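Local coordinates for protein neuraminidase (Influenza A virus, PDB 4GDI) that is a neuraminidase-like surface glycoprotein of a bat influenza virus, a calcium-binding tetramer with a diverged putative active site that may cleave terminal sialic acids, at residues I205-G213 and R222-E230. Residues are numbered along the deposited sequence; the frame is centred on the assembly and turned at random.
Sequences INNLIKCTG and RPLLRFTKE
Leu208 meets Thr228 through methyl groups, its CD2 lying 3.8 Å from Thr228 CG2. One residue on, where the antiparallel pairing of the two strands is hydrogen-bonded, Ile209 illustrates how a backbone pair and a side-chain pair can coincide at the same two residues. Its N and O exchange nearly straight hydrogen bonds with Phe227 O and N, while its branched side chain sits on the Phe227 ring. With chi1 at 71°, Phe227 CG stands between its own backbone N and carbonyl carbon, which swings the ring over the neighbouring strand. Ile209 CB then makes a CH-pi contact 3.5 Å from the ring centroid, and CG2 presses to 3.2 Å of Phe227 CZ near the rim. Strand 153-155, of the adjoining sheet, adds Ile153 and Ile155 against Ile209.

On the other face, Lys210 CG and Arg226 CG lie 4.2 Å apart, and both extended chains carry their charges to acids beyond the pair: Glu274 for Lys210, Asp273 and Glu301 for Arg226. These are the two middle strands of a four-stranded antiparallel sheet, one blade of the neuraminidase beta-propeller. Cys211, disulfide-bonded to Cys202 of the neighbouring edge strand 200-205, sets its SG at the Phe227 ring edge, 3.9 Å from CE2, and its backbone pairs doubly with Leu225. Thr212 OG1 touches the methyl Leu224 CD2 (3.4 Å) and is hydrogen-bonded to Ile271 N, while its CG2 meets Arg222 CB (3.6 Å). At Gly213, N donates to Pro223 O at 2.9 Å; the side chains of Pro223 and Arg222 lie next to the calcium ligands Asn215 and Asp245, respectively.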
ATOM      1  N   ILE A 205      -2.700 -32.604 -11.564  1.00 29.30           N
ATOM      2  CA  ILE A 205      -2.035 -33.556 -10.676  1.00 30.24           C
ATOM      3  C   ILE A 205      -1.402 -34.664 -11.509  1.00 49.96           C
ATOM      4  O   ILE A 205      -1.979 -35.079 -12.518  1.00 36.52           O
ATOM      5  CB  ILE A 205      -3.020 -34.180  -9.667  1.00 35.96           C
ATOM      6  CG1 ILE A 205      -2.261 -34.872  -8.526  1.00 48.73           C
ATOM      7  CG2 ILE A 205      -3.945 -35.175 -10.355  1.00 50.72           C
ATOM      8  CD1 ILE A 205      -1.384 -33.935  -7.703  1.00 50.16           C
ATOM      9  N   ASN A 206      -0.249 -35.164 -11.050  1.00 69.87           N
ATOM     10  CA  ASN A 206       0.691 -35.970 -11.858  1.00 66.26           C
ATOM     11  C   ASN A 206       0.555 -35.817 -13.375  1.00 47.36           C
ATOM     12  O   ASN A 206       0.131 -36.741 -14.065  1.00 49.81           O
ATOM     13  CB  ASN A 206       0.701 -37.472 -11.474  1.00 74.41           C
ATOM     14  CG  ASN A 206      -0.509 -37.905 -10.669  1.00 71.86           C
ATOM     15  OD1 ASN A 206      -1.642 -37.843 -11.147  1.00 75.38           O
ATOM     16  ND2 ASN A 206      -0.264 -38.400  -9.447  1.00 53.60           N
ATOM     17  N   ASN A 207       0.930 -34.642 -13.879  1.00 52.95           N
ATOM     18  CA  ASN A 207       0.952 -34.360 -15.322  1.00 50.52           C
ATOM     19  C   ASN A 207      -0.381 -34.515 -16.100  1.00 43.60           C
ATOM     20  O   ASN A 207      -0.391 -34.524 -17.333  1.00 45.41           O
ATOM     21  CB  ASN A 207       2.056 -35.184 -15.986  1.00 58.40           C
ATOM     22  CG  ASN A 207       3.448 -34.776 -15.513  1.00 69.93           C
ATOM     23  OD1 ASN A 207       4.062 -33.858 -16.064  1.00 67.82           O
ATOM     24  ND2 ASN A 207       3.946 -35.454 -14.482  1.00 60.49           N
ATOM     25  N   LEU A 208      -1.495 -34.603 -15.381  1.00 29.86           N
ATOM     26  CA  LEU A 208      -2.824 -34.611 -15.992  1.00 24.38           C
ATOM     27  C   LEU A 208      -3.549 -33.322 -15.658  1.00 25.48           C
ATOM     28  O   LEU A 208      -3.297 -32.716 -14.619  1.00 25.28           O
ATOM     29  CB  LEU A 208      -3.661 -35.765 -15.439  1.00 29.12           C
ATOM     30  CG  LEU A 208      -3.186 -37.164 -15.815  1.00 42.50           C
ATOM     31  CD1 LEU A 208      -4.104 -38.210 -15.203  1.00 38.37           C
ATOM     32  CD2 LEU A 208      -3.149 -37.296 -17.326  1.00 48.83           C
ATOM     33  N   ILE A 209      -4.449 -32.910 -16.538  1.00 25.36           N
ATOM     34  CA  ILE A 209      -5.294 -31.765 -16.275  1.00 23.58           C
ATOM     35  C   ILE A 209      -6.706 -32.343 -16.217  1.00 22.77           C
ATOM     36  O   ILE A 209      -7.103 -33.099 -17.095  1.00 22.03           O
ATOM     37  CB  ILE A 209      -5.200 -30.685 -17.378  1.00 19.76           C
ATOM     38  CG1 ILE A 209      -3.750 -30.194 -17.581  1.00 19.04           C
ATOM     39  CG2 ILE A 209      -6.118 -29.485 -17.036  1.00 22.93           C
ATOM     40  CD1 ILE A 209      -2.865 -31.149 -18.363  1.00 36.50           C
ATOM     41  N   LYS A 210      -7.441 -32.016 -15.163  1.00 17.87           N
ATOM     42  CA  LYS A 210      -8.796 -32.486 -15.013  1.00 22.31           C
ATOM     43  C   LYS A 210      -9.709 -31.291 -14.825  1.00 19.94           C
ATOM     44  O   LYS A 210      -9.427 -30.428 -13.988  1.00 21.95           O
ATOM     45  CB  LYS A 210      -8.867 -33.412 -13.802  1.00 24.20           C
ATOM     46  CG  LYS A 210      -8.104 -34.713 -14.036  1.00 33.52           C
ATOM     47  CD  LYS A 210      -8.134 -35.600 -12.831  1.00 42.37           C
ATOM     48  CE  LYS A 210      -7.119 -36.729 -12.954  1.00 40.68           C
ATOM     49  NZ  LYS A 210      -7.105 -37.491 -11.682  1.00 40.29           N
ATOM     50  N   CYS A 211     -10.793 -31.236 -15.602  1.00 22.91           N
ATOM     51  CA  CYS A 211     -11.693 -30.089 -15.587  1.00 19.94           C
ATOM     52  C   CYS A 211     -13.149 -30.540 -15.454  1.00 19.16           C
ATOM     53  O   CYS A 211     -13.539 -31.594 -15.959  1.00 27.06           O
ATOM     54  CB  CYS A 211     -11.586 -29.304 -16.894  1.00 25.13           C
ATOM     55  SG  CYS A 211      -9.964 -28.756 -17.346  1.00 26.84           S
ATOM     56  N   THR A 212     -13.951 -29.731 -14.788  1.00 19.40           N
ATOM     57  CA  THR A 212     -15.376 -29.961 -14.745  1.00 17.69           C
ATOM     58  C   THR A 212     -16.035 -28.895 -15.577  1.00 21.78           C
ATOM     59  O   THR A 212     -15.668 -27.722 -15.490  1.00 21.71           O
ATOM     60  CB  THR A 212     -15.956 -29.874 -13.345  1.00 22.55           C
ATOM     61  OG1 THR A 212     -15.302 -30.815 -12.500  1.00 24.74           O
ATOM     62  CG2 THR A 212     -17.477 -30.206 -13.387  1.00 16.21           C
ATOM     63  N   GLY A 213     -16.982 -29.318 -16.403  1.00 18.95           N
ATOM     64  CA  GLY A 213     -17.750 -28.415 -17.238  1.00 24.07           C
ATOM     65  C   GLY A 213     -19.151 -28.146 -16.715  1.00 31.53           C
ATOM     66  O   GLY A 213     -19.591 -28.720 -15.712  1.00 23.41           O
ATOM     67  N   ARG A 222     -22.695 -32.853 -14.618  1.00 22.76           N
ATOM     68  CA  ARG A 222     -21.599 -32.045 -15.162  1.00 18.97           C
ATOM     69  C   ARG A 222     -20.666 -32.962 -15.916  1.00 24.36           C
ATOM     70  O   ARG A 222     -20.183 -33.935 -15.355  1.00 22.97           O
ATOM     71  CB  ARG A 222     -20.844 -31.341 -14.042  1.00 26.38           C
ATOM     72  CG  ARG A 222     -21.712 -30.415 -13.225  1.00 26.69           C
ATOM     73  CD  ARG A 222     -20.894 -29.715 -12.163  1.00 26.47           C
ATOM     74  NE  ARG A 222     -21.668 -28.752 -11.393  1.00 27.06           N
ATOM     75  CZ  ARG A 222     -21.999 -27.539 -11.831  1.00 25.36           C
ATOM     76  NH1 ARG A 222     -21.647 -27.158 -13.048  1.00 22.74           N
ATOM     77  NH2 ARG A 222     -22.693 -26.711 -11.054  1.00 24.24           N
ATOM     78  N   PRO A 223     -20.442 -32.677 -17.204  1.00 23.95           N
ATOM     79  CA  PRO A 223     -19.447 -33.441 -17.961  1.00 23.93           C
ATOM     80  C   PRO A 223     -18.034 -33.171 -17.437  1.00 23.51           C
ATOM     81  O   PRO A 223     -17.739 -32.086 -16.912  1.00 25.27           O
ATOM     82  CB  PRO A 223     -19.597 -32.905 -19.385  1.00 26.27           C
ATOM     83  CG  PRO A 223     -20.106 -31.511 -19.207  1.00 28.10           C
ATOM     84  CD  PRO A 223     -20.974 -31.532 -17.968  1.00 21.30           C
ATOM     85  N   LEU A 224     -17.164 -34.155 -17.589  1.00 25.67           N
ATOM     86  CA  LEU A 224     -15.799 -34.058 -17.089  1.00 22.20           C
ATOM     87  C   LEU A 224     -14.787 -34.250 -18.184  1.00 23.32           C
ATOM     88  O   LEU A 224     -14.971 -35.058 -19.096  1.00 23.75           O
ATOM     89  CB  LEU A 224     -15.558 -35.119 -16.020  1.00 25.40           C
ATOM     90  CG  LEU A 224     -16.518 -35.009 -14.845  1.00 29.53           C
ATOM     91  CD1 LEU A 224     -16.362 -36.196 -13.928  1.00 32.69           C
ATOM     92  CD2 LEU A 224     -16.269 -33.701 -14.087  1.00 25.96           C
ATOM     93  N   LEU A 225     -13.690 -33.514 -18.083  1.00 22.63           N
ATOM     94  CA  LEU A 225     -12.639 -33.619 -19.075  1.00 21.46           C
ATOM     95  C   LEU A 225     -11.342 -34.007 -18.371  1.00 23.44           C
ATOM     96  O   LEU A 225     -11.017 -33.466 -17.320  1.00 19.62           O
ATOM     97  CB  LEU A 225     -12.488 -32.290 -19.811  1.00 23.62           C
ATOM     98  CG  LEU A 225     -11.280 -32.115 -20.728  1.00 21.99           C
ATOM     99  CD1 LEU A 225     -11.364 -32.974 -21.978  1.00 21.73           C
ATOM    100  CD2 LEU A 225     -11.134 -30.629 -21.081  1.00 27.79           C
ATOM    101  N   ARG A 226     -10.627 -34.965 -18.950  1.00 20.39           N
ATOM    102  CA  ARG A 226      -9.300 -35.339 -18.482  1.00 21.68           C
ATOM    103  C   ARG A 226      -8.391 -35.246 -19.678  1.00 21.22           C
ATOM    104  O   ARG A 226      -8.702 -35.809 -20.730  1.00 25.00           O
ATOM    105  CB  ARG A 226      -9.286 -36.785 -17.978  1.00 21.71           C
ATOM    106  CG  ARG A 226     -10.222 -37.049 -16.804  1.00 28.22           C
ATOM    107  CD  ARG A 226     -10.644 -38.509 -16.779  1.00 27.72           C
ATOM    108  NE  ARG A 226     -11.533 -38.799 -15.661  1.00 26.32           N
ATOM    109  CZ  ARG A 226     -12.147 -39.960 -15.485  1.00 29.70           C
ATOM    110  NH1 ARG A 226     -11.996 -40.939 -16.370  1.00 26.66           N
ATOM    111  NH2 ARG A 226     -12.918 -40.143 -14.426  1.00 30.32           N
ATOM    112  N   PHE A 227      -7.279 -34.537 -19.544  1.00 24.29           N
ATOM    113  CA  PHE A 227      -6.344 -34.448 -20.649  1.00 27.48           C
ATOM    114  C   PHE A 227      -4.898 -34.354 -20.194  1.00 30.28           C
ATOM    115  O   PHE A 227      -4.626 -34.089 -19.029  1.00 27.62           O
ATOM    116  CB  PHE A 227      -6.737 -33.320 -21.618  1.00 26.80           C
ATOM    117  CG  PHE A 227      -6.537 -31.916 -21.098  1.00 24.42           C
ATOM    118  CD1 PHE A 227      -5.348 -31.241 -21.327  1.00 17.65           C
ATOM    119  CD2 PHE A 227      -7.573 -31.233 -20.467  1.00 25.07           C
ATOM    120  CE1 PHE A 227      -5.173 -29.936 -20.898  1.00 17.95           C
ATOM    121  CE2 PHE A 227      -7.407 -29.922 -20.043  1.00 26.80           C
ATOM    122  CZ  PHE A 227      -6.207 -29.270 -20.260  1.00 22.33           C
ATOM    123  N   THR A 228      -3.985 -34.649 -21.115  1.00 27.00           N
ATOM    124  CA  THR A 228      -2.558 -34.668 -20.835  1.00 20.89           C
ATOM    125  C   THR A 228      -1.867 -33.422 -21.382  1.00 20.95           C
ATOM    126  O   THR A 228      -2.458 -32.630 -22.141  1.00 24.68           O
ATOM    127  CB  THR A 228      -1.872 -35.888 -21.468  1.00 23.29           C
ATOM    128  OG1 THR A 228      -1.822 -35.730 -22.895  1.00 22.07           O
ATOM    129  CG2 THR A 228      -2.609 -37.199 -21.125  1.00 27.62           C
ATOM    130  N   LYS A 229      -0.605 -33.262 -21.004  1.00 26.63           N
ATOM    131  CA  LYS A 229       0.247 -32.222 -21.559  1.00 21.08           C
ATOM    132  C   LYS A 229       0.348 -32.316 -23.076  1.00 19.62           C
ATOM    133  O   LYS A 229       0.689 -31.347 -23.725  1.00 24.55           O
ATOM    134  CB  LYS A 229       1.660 -32.327 -20.978  1.00 29.73           C
ATOM    135  CG  LYS A 229       1.889 -31.530 -19.723  1.00 48.93           C
ATOM    136  CD  LYS A 229       3.376 -31.501 -19.381  1.00 61.77           C
ATOM    137  CE  LYS A 229       4.063 -30.270 -19.967  1.00 67.71           C
ATOM    138  NZ  LYS A 229       5.543 -30.407 -19.967  1.00 73.96           N
ATOM    139  N   GLU A 230       0.082 -33.492 -23.638  1.00 21.39           N
ATOM    140  CA  GLU A 230       0.167 -33.688 -25.087  1.00 23.07           C
ATOM    141  C   GLU A 230      -1.184 -33.499 -25.794  1.00 26.87           C
ATOM    142  O   GLU A 230      -1.302 -33.729 -26.998  1.00 25.02           O
ATOM    143  CB  GLU A 230       0.713 -35.084 -25.381  1.00 26.62           C
ATOM    144  CG  GLU A 230       2.095 -35.330 -24.768  1.00 21.81           C
ATOM    145  CD  GLU A 230       3.143 -34.282 -25.184  1.00 37.68           C
ATOM    146  OE1 GLU A 230       3.057 -33.702 -26.307  1.00 26.55           O
ATOM    147  OE2 GLU A 230       4.051 -34.031 -24.363  1.00 40.67           O
TER